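Local structure of caspase-3 (6WI4) at residues 59-62 and 63-66; 35-38 and 39-42; 116-120 and 121-125; 160-163 and 164-167. The protein is probably an executioner-type cysteine protease of coral apoptosis that cleaves protein substrates after aspartate. All coordinates share one frame; numbering follows the deposited sequence.

Contact 1 (59-62 and 63-66); sequences NQTR and AEIR
E64 OE1 is gripped by two donors at the start of helix 62-73: the backbone N of T61 donates to it at 2.9 Å and water 1 at 2.7 Å. The same water donates to N59 O and so bridges the loop to the carboxylate. With the return bond from E64 N to T61 OG1 (3.1 Å), this makes a capping box, T61 standing at the N-cap. The bond from T61 N is nearly straight, 166° at the hydrogen, and arrives on the anti side of OE1, somewhat out of the carboxylate plane.

T61 holds OG1 between its own backbone N and carbonyl carbon (chi1 62°), which points the hydroxyl at the first turn, where it accepts from E64 N. CG stands beside the E64 backbone N, anti to the carbonyl carbon, and from there the chain runs extended toward T61, its CG 3.3 Å from T61 OG1. Q60 crosses it at about a right angle, amide and carboxylate planes only 9° apart, and its OE1 rests 3.3 Å from E64 CB; Q60 NE2 is bonded to N58 O.

Behind the box the regular helix bonds begin, I65 N to T61 O and R66 N to R62 O. R62 NH1 is bonded to T102 O, and the R62 backbone N to D100 OD1. On the inner side, I65 CG1 packs against Q60 CB at 3.9 Å.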
loop_
_atom_site.group_PDB
_atom_site.type_symbol
_atom_site.label_atom_id
_atom_site.label_comp_id
_atom_site.label_asym_id
_atom_site.label_seq_id
_atom_site.Cartn_x
_atom_site.Cartn_y
_atom_site.Cartn_z
ATOM N N ASN A 59 11.588 2.242 9.718
ATOM C CA ASN A 59 11.858 3.558 10.316
ATOM C C ASN A 59 12.769 4.415 9.433
ATOM O O ASN A 59 13.897 4.763 9.798
ATOM C CB ASN A 59 12.453 3.391 11.719
ATOM C CG ASN A 59 11.453 2.855 12.719
ATOM O OD1 ASN A 59 10.242 2.910 12.507
ATOM N ND2 ASN A 59 11.958 2.339 13.833
ATOM N N GLN A 60 12.250 4.770 8.259
ATOM C CA GLN A 60 12.984 5.548 7.266
ATOM C C GLN A 60 12.589 7.017 7.312
ATOM O O GLN A 60 11.405 7.345 7.415
ATOM C CB GLN A 60 12.711 5.002 5.864
ATOM C CG GLN A 60 13.109 3.542 5.711
ATOM C CD GLN A 60 14.600 3.338 5.777
ATOM O OE1 GLN A 60 15.330 3.735 4.870
ATOM N NE2 GLN A 60 15.069 2.702 6.855
ATOM N N THR A 61 13.590 7.897 7.221
ATOM C CA THR A 61 13.339 9.325 7.078
ATOM C C THR A 61 12.793 9.636 5.691
ATOM O O THR A 61 12.795 8.795 4.789
ATOM C CB THR A 61 14.624 10.125 7.290
ATOM O OG1 THR A 61 15.575 9.761 6.279
ATOM C CG2 THR A 61 15.205 9.858 8.655
ATOM N N ARG A 62 12.347 10.884 5.509
ATOM C CA ARG A 62 11.922 11.314 4.182
ATOM C C ARG A 62 13.048 11.167 3.171
ATOM O O ARG A 62 12.825 10.701 2.050
ATOM C CB ARG A 62 11.441 12.759 4.226
ATOM C CG ARG A 62 10.173 12.905 5.021
ATOM C CD ARG A 62 9.774 14.348 5.132
ATOM N NE ARG A 62 10.674 15.107 5.989
ATOM C CZ ARG A 62 10.491 16.388 6.282
ATOM N NH1 ARG A 62 9.434 17.026 5.795
ATOM N NH2 ARG A 62 11.354 17.026 7.059
ATOM N N ALA A 63 14.267 11.553 3.552
ATOM C CA ALA A 63 15.382 11.458 2.619
ATOM C C ALA A 63 15.663 10.010 2.252
ATOM O O ALA A 63 15.974 9.702 1.094
ATOM C CB ALA A 63 16.622 12.115 3.220
ATOM N N GLU A 64 15.526 9.105 3.220
ATOM C CA GLU A 64 15.748 7.692 2.942
ATOM C C GLU A 64 14.647 7.117 2.064
ATOM O O GLU A 64 14.928 6.298 1.182
ATOM C CB GLU A 64 15.863 6.921 4.248
ATOM C CG GLU A 64 17.183 7.224 4.960
ATOM C CD GLU A 64 17.243 6.705 6.371
ATOM O OE1 GLU A 64 16.186 6.602 7.033
ATOM O OE2 GLU A 64 18.372 6.421 6.834
ATOM N N ILE A 65 13.396 7.541 2.278
ATOM C CA ILE A 65 12.309 7.109 1.401
ATOM C C ILE A 65 12.585 7.560 -0.028
ATOM O O ILE A 65 12.453 6.782 -0.981
ATOM C CB ILE A 65 10.955 7.636 1.917
ATOM C CG1 ILE A 65 10.610 7.003 3.264
ATOM C CG2 ILE A 65 9.853 7.332 0.919
ATOM C CD1 ILE A 65 9.420 7.649 3.950
ATOM N N ARG A 66 13.001 8.819 -0.192
ATOM C CA ARG A 66 13.319 9.322 -1.523
ATOM C C ARG A 66 14.490 8.557 -2.134
ATOM O O ARG A 66 14.479 8.249 -3.333
ATOM C CB ARG A 66 13.625 10.822 -1.457
ATOM C CG ARG A 66 12.419 11.694 -1.090
ATOM C CD ARG A 66 12.656 13.157 -1.445
ATOM N NE ARG A 66 11.440 13.948 -1.255
ATOM C CZ ARG A 66 11.180 14.655 -0.163
ATOM N NH1 ARG A 66 10.047 15.338 -0.065
ATOM N NH2 ARG A 66 12.057 14.679 0.830
HETATM O O HOH W 1 16.218 6.307 9.725
#

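Contact 2 (35-38 and 39-42); sequences GTDV and DRDA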
loop_
_atom_site.group_PDB
_atom_site.type_symbol
_atom_site.label_atom_id
_atom_site.label_comp_id
_atom_site.label_asym_id
_atom_site.label_seq_id
_atom_site.Cartn_x
_atom_site.Cartn_y
_atom_site.Cartn_z
ATOM N N GLY A 35 1.766 -2.459 16.455
ATOM C CA GLY A 35 1.101 -3.401 15.583
ATOM C C GLY A 35 1.571 -3.373 14.142
ATOM O O GLY A 35 1.262 -4.304 13.388
ATOM N N THR A 36 2.304 -2.336 13.732
ATOM C CA THR A 36 2.696 -2.257 12.328
ATOM C C THR A 36 3.611 -3.410 11.908
ATOM O O THR A 36 3.595 -3.805 10.738
ATOM C CB THR A 36 3.349 -0.905 12.035
ATOM O OG1 THR A 36 3.494 -0.746 10.618
ATOM C CG2 THR A 36 4.722 -0.782 12.694
ATOM N N ASP A 37 4.394 -3.982 12.831
ATOM C CA ASP A 37 5.284 -5.072 12.438
ATOM C C ASP A 37 4.493 -6.292 11.981
ATOM O O ASP A 37 4.948 -7.037 11.104
ATOM C CB ASP A 37 6.204 -5.471 13.602
ATOM C CG ASP A 37 7.310 -4.460 13.865
ATOM O OD1 ASP A 37 7.436 -3.467 13.124
ATOM O OD2 ASP A 37 8.057 -4.669 14.848
ATOM N N VAL A 38 3.301 -6.504 12.555
ATOM C CA VAL A 38 2.423 -7.575 12.100
ATOM C C VAL A 38 2.046 -7.362 10.639
ATOM O O VAL A 38 2.034 -8.307 9.838
ATOM C CB VAL A 38 1.176 -7.650 13.004
ATOM C CG1 VAL A 38 0.211 -8.708 12.505
ATOM C CG2 VAL A 38 1.577 -7.938 14.446
ATOM N N ASP A 39 1.727 -6.116 10.273
ATOM C CA ASP A 39 1.418 -5.785 8.886
ATOM C C ASP A 39 2.629 -5.996 7.984
ATOM O O ASP A 39 2.507 -6.536 6.881
ATOM C CB ASP A 39 0.970 -4.327 8.771
ATOM C CG ASP A 39 -0.475 -4.096 9.166
ATOM O OD1 ASP A 39 -1.206 -5.038 9.536
ATOM O OD2 ASP A 39 -0.874 -2.918 9.088
ATOM N N ARG A 40 3.803 -5.522 8.423
ATOM C CA ARG A 40 5.019 -5.689 7.632
ATOM C C ARG A 40 5.273 -7.158 7.339
ATOM O O ARG A 40 5.521 -7.545 6.189
ATOM C CB ARG A 40 6.209 -5.082 8.377
ATOM C CG ARG A 40 7.560 -5.318 7.700
ATOM C CD ARG A 40 8.704 -5.150 8.713
ATOM N NE ARG A 40 8.659 -6.185 9.741
ATOM C CZ ARG A 40 9.318 -6.117 10.890
ATOM N NH1 ARG A 40 9.223 -7.110 11.771
ATOM N NH2 ARG A 40 10.071 -5.062 11.157
ATOM N N ASP A 41 5.182 -8.001 8.370
ATOM C CA ASP A 41 5.462 -9.415 8.169
ATOM C C ASP A 41 4.416 -10.061 7.269
ATOM O O ASP A 41 4.753 -10.918 6.441
ATOM C CB ASP A 41 5.538 -10.132 9.518
ATOM C CG ASP A 41 6.737 -9.709 10.349
ATOM O OD1 ASP A 41 7.639 -9.020 9.822
ATOM O OD2 ASP A 41 6.775 -10.093 11.538
ATOM N N ALA A 42 3.143 -9.659 7.403
ATOM C CA ALA A 42 2.106 -10.223 6.550
ATOM C C ALA A 42 2.305 -9.822 5.091
ATOM O O ALA A 42 2.137 -10.647 4.187
ATOM C CB ALA A 42 0.726 -9.783 7.045
HETATM O O HOH W 2 0.814 -0.857 9.577
HETATM O O HOH W 3 10.565 -5.633 14.131
#
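D37 and R40 lie side by side on the first turns of helix 36-49, and the D37 carboxylate is stacked over one face of the R40 guanidinium, the planes 14° apart. D37 OD1 and R40 NH2 are 3.7 Å apart, a long salt bridge in which no N-H points at the oxygen. Water 3 completes the link, donating to D37 OD2 and accepting from R40 NH2. The bend of R40 at chi3 (66°) brings the guanidinium round to D41, which forms a salt bridge through OD1, accepting from R40 NE at 3.0 Å and R40 NH1 at 3.2 Å. D37 OD1 and R40 NH2 also bond to N18 and N58, on the strands this helix joins in a beta-alpha-beta unit.

On another flank, D39 CB lies 3.3 Å from T36 O. Water 2 donates to D39 OD2, also bonded to S167 OG, and to T36 OG1, also bonded to N18 OD1. V38 packs its two methyls against V164 O and N165 O.

Replacing R40 by an alanine is likely to leave D37 and D41 without the positive charge between them and to take one donor from N58 OD1. The salt-bridge network of D37, R40 and D41 shares one cation between two carboxylates, which probably eases their mutual repulsion and favours their ionised forms.

Contact 3 (116-120 and 121-125); sequences TTLVG and KPKMF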
loop_
_atom_site.group_PDB
_atom_site.type_symbol
_atom_site.label_atom_id
_atom_site.label_comp_id
_atom_site.label_asym_id
_atom_site.label_seq_id
_atom_site.Cartn_x
_atom_site.Cartn_y
_atom_site.Cartn_z
ATOM N N THR A 116 11.591 4.009 -17.852
ATOM C CA THR A 116 11.276 3.482 -19.177
ATOM C C THR A 116 11.020 1.982 -19.151
ATOM O O THR A 116 10.171 1.480 -19.901
ATOM C CB THR A 116 12.410 3.819 -20.150
ATOM O OG1 THR A 116 13.619 3.197 -19.704
ATOM C CG2 THR A 116 12.619 5.315 -20.213
ATOM N N THR A 117 11.730 1.248 -18.290
ATOM C CA THR A 117 11.598 -0.202 -18.275
ATOM C C THR A 117 10.369 -0.683 -17.510
ATOM O O THR A 117 10.147 -1.894 -17.436
ATOM C CB THR A 117 12.863 -0.856 -17.704
ATOM O OG1 THR A 117 13.188 -0.288 -16.429
ATOM C CG2 THR A 117 14.036 -0.646 -18.660
ATOM N N LEU A 118 9.555 0.225 -16.973
ATOM C CA LEU A 118 8.253 -0.142 -16.428
ATOM C C LEU A 118 7.092 0.324 -17.296
ATOM O O LEU A 118 5.936 0.122 -16.915
ATOM C CB LEU A 118 8.079 0.418 -15.011
ATOM C CG LEU A 118 8.860 -0.335 -13.929
ATOM C CD1 LEU A 118 8.724 0.368 -12.589
ATOM C CD2 LEU A 118 8.418 -1.777 -13.838
ATOM N N VAL A 119 7.355 0.960 -18.438
ATOM C CA VAL A 119 6.252 1.390 -19.294
ATOM C C VAL A 119 5.471 0.168 -19.753
ATOM O O VAL A 119 6.045 -0.850 -20.157
ATOM C CB VAL A 119 6.780 2.216 -20.475
ATOM C CG1 VAL A 119 5.669 2.479 -21.498
ATOM C CG2 VAL A 119 7.345 3.535 -19.968
ATOM N N GLY A 120 4.143 0.255 -19.658
ATOM C CA GLY A 120 3.269 -0.837 -20.010
ATOM C C GLY A 120 3.080 -1.873 -18.928
ATOM O O GLY A 120 2.289 -2.804 -19.114
ATOM N N LYS A 121 3.785 -1.748 -17.807
ATOM C CA LYS A 121 3.754 -2.752 -16.754
ATOM C C LYS A 121 3.032 -2.220 -15.519
ATOM O O LYS A 121 3.117 -1.029 -15.206
ATOM C CB LYS A 121 5.177 -3.171 -16.362
ATOM C CG LYS A 121 5.943 -3.820 -17.517
ATOM C CD LYS A 121 7.390 -4.104 -17.152
ATOM C CE LYS A 121 8.118 -4.720 -18.352
ATOM N NZ LYS A 121 9.589 -4.818 -18.105
ATOM N N PRO A 122 2.320 -3.084 -14.796
ATOM C CA PRO A 122 1.581 -2.620 -13.614
ATOM C C PRO A 122 2.511 -2.120 -12.523
ATOM O O PRO A 122 3.504 -2.768 -12.171
ATOM C CB PRO A 122 0.786 -3.855 -13.176
ATOM C CG PRO A 122 1.394 -5.009 -13.892
ATOM C CD PRO A 122 2.036 -4.489 -15.130
ATOM N N LYS A 123 2.176 -0.949 -11.992
ATOM C CA LYS A 123 2.898 -0.307 -10.899
ATOM C C LYS A 123 1.908 -0.156 -9.763
ATOM O O LYS A 123 1.015 0.695 -9.829
ATOM C CB LYS A 123 3.462 1.042 -11.340
ATOM C CG LYS A 123 4.447 0.908 -12.518
ATOM C CD LYS A 123 4.686 2.226 -13.230
ATOM C CE LYS A 123 3.686 2.483 -14.369
ATOM N NZ LYS A 123 3.971 1.666 -15.590
ATOM N N MET A 124 2.054 -0.992 -8.744
ATOM C CA MET A 124 1.085 -1.096 -7.659
ATOM C C MET A 124 1.614 -0.387 -6.424
ATOM O O MET A 124 2.731 -0.664 -5.983
ATOM C CB MET A 124 0.804 -2.557 -7.329
ATOM C CG MET A 124 0.178 -3.339 -8.466
ATOM S SD MET A 124 0.283 -5.114 -8.178
ATOM C CE MET A 124 1.775 -5.489 -9.103
ATOM N N PHE A 125 0.800 0.488 -5.846
ATOM C CA PHE A 125 1.140 1.176 -4.608
ATOM C C PHE A 125 0.099 0.842 -3.550
ATOM O O PHE A 125 -1.104 0.930 -3.817
ATOM C CB PHE A 125 1.210 2.685 -4.843
ATOM C CG PHE A 125 2.397 3.098 -5.638
ATOM C CD1 PHE A 125 2.453 2.857 -6.998
ATOM C CD2 PHE A 125 3.482 3.692 -5.022
ATOM C CE1 PHE A 125 3.568 3.219 -7.736
ATOM C CE2 PHE A 125 4.592 4.049 -5.751
ATOM C CZ PHE A 125 4.632 3.815 -7.111
HETATM O O HOH W 4 2.786 2.297 -18.265
#
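K121 and K123 send their ammonium groups to neighbouring carbonyls of the 116-118 3-10 turn, one by an extended chain and the other by a folded one. K121 runs straight out beyond CG, all later torsions near 180°, and crosses the L118 side chain at about a right angle, its CD lying 4.2 Å from L118 CD2. This reach carries NZ to T117 O at 3.1 Å, with a C=O...N angle of 164°. Y80 O and H77 O accept from the same ammonium, so three backbone carbonyls surround it.

K123 instead bends at chi3 (-89°) and again at chi4, folding its end back toward the turn. Its NZ donates to L118 O at 2.8 Å and to K121 O at 2.9 Å, the latter in the carbonyl plane, and to water 4, which also accepts from G120 N. L118 O is held twice, by K123 NZ and by K121 N at 3.0 Å, the two donors coming from opposite faces of the carbonyl plane. F147 adds a cation-pi contact to K123.

A methionine in place of K121 would probably leave T117 O, Y80 O and H77 O without their shared donor and slacken the tie between the two loops.

The bond from K121 N to L118 O closes a type II beta turn, L118 to K121, with glycine (G120) at its third position. This turn leads into strand 123-128, one of the parallel strands of the central sheet of the caspase fold.

Contact 4 (160-163 and 164-167); sequences WRNS and VNGS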
loop_
_atom_site.group_PDB
_atom_site.type_symbol
_atom_site.label_atom_id
_atom_site.label_comp_id
_atom_site.label_asym_id
_atom_site.label_seq_id
_atom_site.Cartn_x
_atom_site.Cartn_y
_atom_site.Cartn_z
ATOM N N TRP A 160 -7.477 2.920 10.590
ATOM C CA TRP A 160 -7.389 2.221 11.868
ATOM C C TRP A 160 -6.397 1.068 11.863
ATOM O O TRP A 160 -6.307 0.294 10.903
ATOM C CB TRP A 160 -8.767 1.705 12.268
ATOM C CG TRP A 160 -9.683 2.767 12.784
ATOM C CD1 TRP A 160 -10.662 3.419 12.090
ATOM C CD2 TRP A 160 -9.737 3.267 14.126
ATOM N NE1 TRP A 160 -11.319 4.307 12.915
ATOM C CE2 TRP A 160 -10.763 4.235 14.167
ATOM C CE3 TRP A 160 -9.006 3.006 15.286
ATOM C CZ2 TRP A 160 -11.089 4.929 15.330
ATOM C CZ3 TRP A 160 -9.329 3.704 16.443
ATOM C CH2 TRP A 160 -10.359 4.653 16.450
ATOM N N ARG A 161 -5.666 0.954 12.965
ATOM C CA ARG A 161 -4.660 -0.076 13.179
ATOM C C ARG A 161 -4.873 -0.668 14.561
ATOM O O ARG A 161 -5.098 0.072 15.520
ATOM C CB ARG A 161 -3.256 0.528 13.073
ATOM C CG ARG A 161 -2.110 -0.328 13.628
ATOM C CD ARG A 161 -0.772 0.412 13.509
ATOM N NE ARG A 161 -0.933 1.839 13.761
ATOM C CZ ARG A 161 -1.073 2.389 14.965
ATOM N NH1 ARG A 161 -1.033 1.647 16.065
ATOM N NH2 ARG A 161 -1.243 3.698 15.070
ATOM N N ASN A 162 -4.799 -1.993 14.669
ATOM C CA ASN A 162 -4.883 -2.653 15.965
ATOM C C ASN A 162 -3.490 -3.031 16.456
ATOM O O ASN A 162 -2.674 -3.570 15.702
ATOM C CB ASN A 162 -5.760 -3.902 15.901
ATOM C CG ASN A 162 -5.941 -4.545 17.265
ATOM O OD1 ASN A 162 -5.229 -5.480 17.624
ATOM N ND2 ASN A 162 -6.880 -4.022 18.047
ATOM N N SER A 163 -3.235 -2.782 17.744
ATOM C CA SER A 163 -1.888 -2.952 18.274
ATOM C C SER A 163 -1.455 -4.414 18.309
ATOM O O SER A 163 -0.254 -4.698 18.265
ATOM C CB SER A 163 -1.803 -2.352 19.672
ATOM O OG SER A 163 -2.682 -3.033 20.552
ATOM N N VAL A 164 -2.402 -5.344 18.380
ATOM C CA VAL A 164 -2.080 -6.766 18.440
ATOM C C VAL A 164 -2.091 -7.401 17.056
ATOM O O VAL A 164 -1.169 -8.139 16.695
ATOM C CB VAL A 164 -3.064 -7.484 19.388
ATOM C CG1 VAL A 164 -2.788 -8.977 19.403
ATOM C CG2 VAL A 164 -2.983 -6.886 20.784
ATOM N N ASN A 165 -3.118 -7.101 16.255
ATOM C CA ASN A 165 -3.384 -7.819 15.015
ATOM C C ASN A 165 -2.981 -7.065 13.759
ATOM O O ASN A 165 -3.050 -7.644 12.673
ATOM C CB ASN A 165 -4.868 -8.157 14.909
ATOM C CG ASN A 165 -5.345 -8.977 16.066
ATOM O OD1 ASN A 165 -4.738 -9.985 16.406
ATOM N ND2 ASN A 165 -6.425 -8.540 16.691
ATOM N N GLY A 166 -2.572 -5.812 13.867
ATOM C CA GLY A 166 -2.248 -5.036 12.681
ATOM C C GLY A 166 -3.442 -4.247 12.188
ATOM O O GLY A 166 -4.501 -4.201 12.815
ATOM N N SER A 167 -3.278 -3.643 11.015
ATOM C CA SER A 167 -4.305 -2.731 10.530
ATOM C C SER A 167 -5.459 -3.472 9.863
ATOM O O SER A 167 -5.303 -4.567 9.307
ATOM C CB SER A 167 -3.719 -1.704 9.557
ATOM O OG SER A 167 -3.308 -2.313 8.341
#
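A chi1 of -176° sets N162 CG anti to the backbone N, and chi2 of -96° turns the amide so that OD1 faces the turn that follows. There OD1 accepts from V164 N at 2.9 Å, an Asx turn, with a second bond from N165 N at 3.0 Å, in the loop of a beta hairpin. The two donors use the oxygen differently: N165 N lies in the carbonyl plane on a lone pair, whereas V164 N comes from above that plane, 50° out of it.

The hairpin joins strand 156-162 to strand 166-167. N162 and G166 form its antiparallel hydrogen-bonded pair, N162 N to G166 O and G166 N to N162 O, both 2.9 Å. R161 and S167 follow as the non-hydrogen-bonded pair, with their CB atoms 4.2 Å apart on the same face. S167 CB lies 3.5 Å from W160 O. Its OG is bonded to D39 and caps I170 N at the start of the next helix.

The same strand also pairs with the bound peptide, W160 and R161 forming an antiparallel ladder with it. NE and NH1 of R161 make a salt bridge with an acidic side chain of that peptide, and N162 ND2 donates to an acidic side chain too. N162 thus spends its oxygen on the turn and its nitrogen on the ligand, so hairpin geometry and recognition of acidic groups are likely to be coupled.

Overall arrangement
The four contacts lie along one caspase-domain chain in series, contact 2 first, then 1, 3 and 4. Contacts 2 and 4 are neighbours, their centres about 9 Å apart, and they touch: D39 OD2 meets S167 OG at 2.6 Å, a probable hydrogen bond, and V38 CG1 packs on N165 O at 3.4 Å. The helix start of contact 2 thereby backs the hairpin that holds the bound peptide. Contact 1 caps a different helix, its centre about 19 Å from that of contact 2, without touching it. Contact 3 lies across the chain's centre from contacts 2 and 4, about 31 Å from contact 4 between centres, remote from the peptide-binding hairpin.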